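Local coordinates for USG-1 protein homolog (PDB 2HJS) that is a probable aspartate-semialdehyde dehydrogenase, of a family assigned NAD binding and NAD(P)-dependent oxidation or reduction of aldehydes, at residues 14-23 / 44-52. Sequence-based numbering, arbitrary orientation.
Sequences ATGSVGEALV and SAGQRMGFA
M49 reaches from edge strand 48-51 into the angle between helix 17-23 and the loop before it, making a mainly apolar contact at the outer edge of the mixed sheet of the predicted NAD-binding domain. Its straight chi2 carries SE to 3.3 Å from A14 O, and the bend at chi3 (59°) turns CE to meet E20 CG at 3.7 Å. This methionine, present here as selenomethionine, is long, flexible and unbranched enough to span the 9.9 Å between the helix and strand axes. E20 lends only its aliphatic part; its carboxylate forms a salt bridge with R167. Farther along the helix, V23 puts CG1, anti to its backbone N (chi1 170°), 3.7 Å from F51 CD1, and V23 O lies in the plane of that ring at its edge. At the loop end, S44 OG and T15 OG1 make at most a weak hydrogen bond of 3.3 Å, while the methyl T15 CG2 rests 3.9 Å from Q47 CD. In the type II beta turn from S44 to Q47, a CB on G46 would press against A45 O. G16, the N-cap, and G19, where a CB would clash with A14 CA, belong to the glycine motif between strand 9-12 and helix 17-28, as in Rossmann folds.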
loop_
_atom_site.group_PDB
_atom_site.type_symbol
_atom_site.label_atom_id
_atom_site.label_comp_id
_atom_site.label_asym_id
_atom_site.label_seq_id
_atom_site.Cartn_x
_atom_site.Cartn_y
_atom_site.Cartn_z
ATOM N N ALA A 14 21.872 13.023 17.941
ATOM C CA ALA A 14 22.635 11.791 17.936
ATOM C C ALA A 14 21.888 10.650 18.604
ATOM O O ALA A 14 22.158 9.497 18.313
ATOM C CB ALA A 14 23.999 12.008 18.614
ATOM N N THR A 15 20.958 10.970 19.498
ATOM C CA THR A 15 20.243 9.948 20.277
ATOM C C THR A 15 18.949 9.508 19.571
ATOM O O THR A 15 18.288 8.575 19.994
ATOM C CB THR A 15 19.899 10.460 21.687
ATOM O OG1 THR A 15 19.094 11.633 21.568
ATOM C CG2 THR A 15 21.162 10.824 22.459
ATOM N N GLY A 16 18.588 10.178 18.491
ATOM C CA GLY A 16 17.432 9.737 17.710
ATOM C C GLY A 16 17.781 8.518 16.888
ATOM O O GLY A 16 18.956 8.147 16.752
ATOM N N SER A 17 16.779 7.895 16.295
ATOM C CA SER A 17 17.040 6.648 15.601
ATOM C C SER A 17 17.902 6.883 14.351
ATOM O O SER A 17 18.860 6.146 14.106
ATOM C CB SER A 17 15.734 5.914 15.316
ATOM O OG SER A 17 14.895 6.761 14.578
ATOM N N VAL A 18 17.615 7.941 13.593
ATOM C CA VAL A 18 18.464 8.276 12.438
ATOM C C VAL A 18 19.859 8.755 12.890
ATOM O O VAL A 18 20.862 8.356 12.311
ATOM C CB VAL A 18 17.819 9.323 11.501
ATOM C CG1 VAL A 18 18.811 9.748 10.455
ATOM C CG2 VAL A 18 16.535 8.738 10.847
ATOM N N GLY A 19 19.918 9.583 13.935
ATOM C CA GLY A 19 21.201 10.064 14.449
ATOM C C GLY A 19 22.099 8.929 14.888
ATOM O O GLY A 19 23.286 8.913 14.569
ATOM N N GLU A 20 21.528 7.984 15.621
ATOM C CA GLU A 20 22.230 6.784 16.079
ATOM C C GLU A 20 22.773 5.929 14.907
ATOM O O GLU A 20 23.909 5.439 14.944
ATOM C CB GLU A 20 21.262 5.940 16.922
ATOM C CG GLU A 20 21.902 4.936 17.858
ATOM C CD GLU A 20 20.928 3.845 18.346
ATOM O OE1 GLU A 20 19.729 3.855 17.954
ATOM O OE2 GLU A 20 21.374 2.941 19.097
ATOM N N ALA A 21 21.959 5.739 13.873
ATOM C CA ALA A 21 22.400 4.959 12.713
ATOM C C ALA A 21 23.548 5.700 12.043
ATOM O O ALA A 21 24.510 5.094 11.610
ATOM C CB ALA A 21 21.238 4.723 11.723
ATOM N N LEU A 22 23.460 7.021 11.996
ATOM C CA LEU A 22 24.449 7.809 11.296
ATOM C C LEU A 22 25.798 7.738 12.020
ATOM O O LEU A 22 26.839 7.621 11.375
ATOM C CB LEU A 22 23.959 9.245 11.130
ATOM C CG LEU A 22 24.722 10.118 10.133
ATOM C CD1 LEU A 22 23.811 11.217 9.657
ATOM C CD2 LEU A 22 26.039 10.706 10.714
ATOM N N VAL A 23 25.777 7.772 13.356
ATOM C CA VAL A 23 27.000 7.645 14.145
ATOM C C VAL A 23 27.634 6.271 13.925
ATOM O O VAL A 23 28.852 6.168 13.741
ATOM C CB VAL A 23 26.750 7.923 15.648
ATOM C CG1 VAL A 23 27.972 7.550 16.479
ATOM C CG2 VAL A 23 26.370 9.410 15.855
ATOM N N SER A 44 17.773 14.905 26.095
ATOM C CA SER A 44 18.665 13.758 25.915
ATOM C C SER A 44 20.109 13.990 26.367
ATOM O O SER A 44 20.865 13.029 26.523
ATOM C CB SER A 44 18.668 13.319 24.445
ATOM O OG SER A 44 17.362 13.301 23.897
ATOM N N ALA A 45 20.494 15.247 26.568
ATOM C CA ALA A 45 21.868 15.581 26.961
ATOM C C ALA A 45 22.303 14.832 28.218
ATOM O O ALA A 45 21.478 14.579 29.107
ATOM C CB ALA A 45 22.013 17.079 27.166
ATOM N N GLY A 46 23.588 14.478 28.290
ATOM C CA GLY A 46 24.153 13.811 29.469
ATOM C C GLY A 46 24.252 12.291 29.388
ATOM O O GLY A 46 24.946 11.664 30.194
ATOM N N GLN A 47 23.558 11.683 28.429
ATOM C CA GLN A 47 23.654 10.236 28.260
ATOM C C GLN A 47 24.824 9.852 27.339
ATOM O O GLN A 47 25.346 10.687 26.597
ATOM C CB GLN A 47 22.317 9.634 27.820
ATOM C CG GLN A 47 22.019 9.713 26.340
ATOM C CD GLN A 47 20.548 9.452 26.029
ATOM O OE1 GLN A 47 19.677 10.257 26.366
ATOM N NE2 GLN A 47 20.269 8.329 25.372
ATOM N N ARG A 48 25.258 8.601 27.423
ATOM C CA ARG A 48 26.453 8.166 26.700
ATOM C C ARG A 48 26.109 7.259 25.514
ATOM O O ARG A 48 25.087 6.574 25.520
ATOM C CB ARG A 48 27.461 7.492 27.649
ATOM C CG ARG A 48 27.923 8.386 28.814
ATOM C CD ARG A 48 29.227 7.900 29.474
ATOM N NE ARG A 48 30.436 8.341 28.761
ATOM C CZ ARG A 48 31.135 9.446 29.037
ATOM N NH1 ARG A 48 30.767 10.262 30.023
ATOM N NH2 ARG A 48 32.214 9.745 28.318
HETATM N N MSE A 49 26.958 7.281 24.492
HETATM C CA MSE A 49 26.784 6.429 23.320
HETATM C C MSE A 49 28.099 5.834 22.896
HETATM O O MSE A 49 29.138 6.478 23.002
HETATM C CB MSE A 49 26.205 7.213 22.144
HETATM C CG MSE A 49 24.787 7.641 22.324
HETATM SE SE MSE A 49 24.176 8.608 20.741
HETATM C CE MSE A 49 24.455 7.227 19.350
ATOM N N GLY A 50 28.034 4.612 22.387
ATOM C CA GLY A 50 29.200 3.925 21.862
ATOM C C GLY A 50 29.638 4.478 20.521
ATOM O O GLY A 50 28.807 4.798 19.671
ATOM N N PHE A 51 30.949 4.610 20.350
ATOM C CA PHE A 51 31.554 4.956 19.067
ATOM C C PHE A 51 32.972 4.407 19.001
ATOM O O PHE A 51 33.828 4.723 19.868
ATOM C CB PHE A 51 31.568 6.466 18.821
ATOM C CG PHE A 51 32.256 6.857 17.535
ATOM C CD1 PHE A 51 31.578 6.770 16.308
ATOM C CD2 PHE A 51 33.594 7.272 17.541
ATOM C CE1 PHE A 51 32.210 7.119 15.105
ATOM C CE2 PHE A 51 34.237 7.615 16.353
ATOM C CZ PHE A 51 33.535 7.542 15.120
ATOM N N ALA A 52 33.225 3.588 17.979
ATOM C CA ALA A 52 34.551 2.974 17.786
ATOM C C ALA A 52 35.093 2.327 19.066
ATOM O O ALA A 52 36.256 2.549 19.431
ATOM C CB ALA A 52 35.548 4.002 17.226
#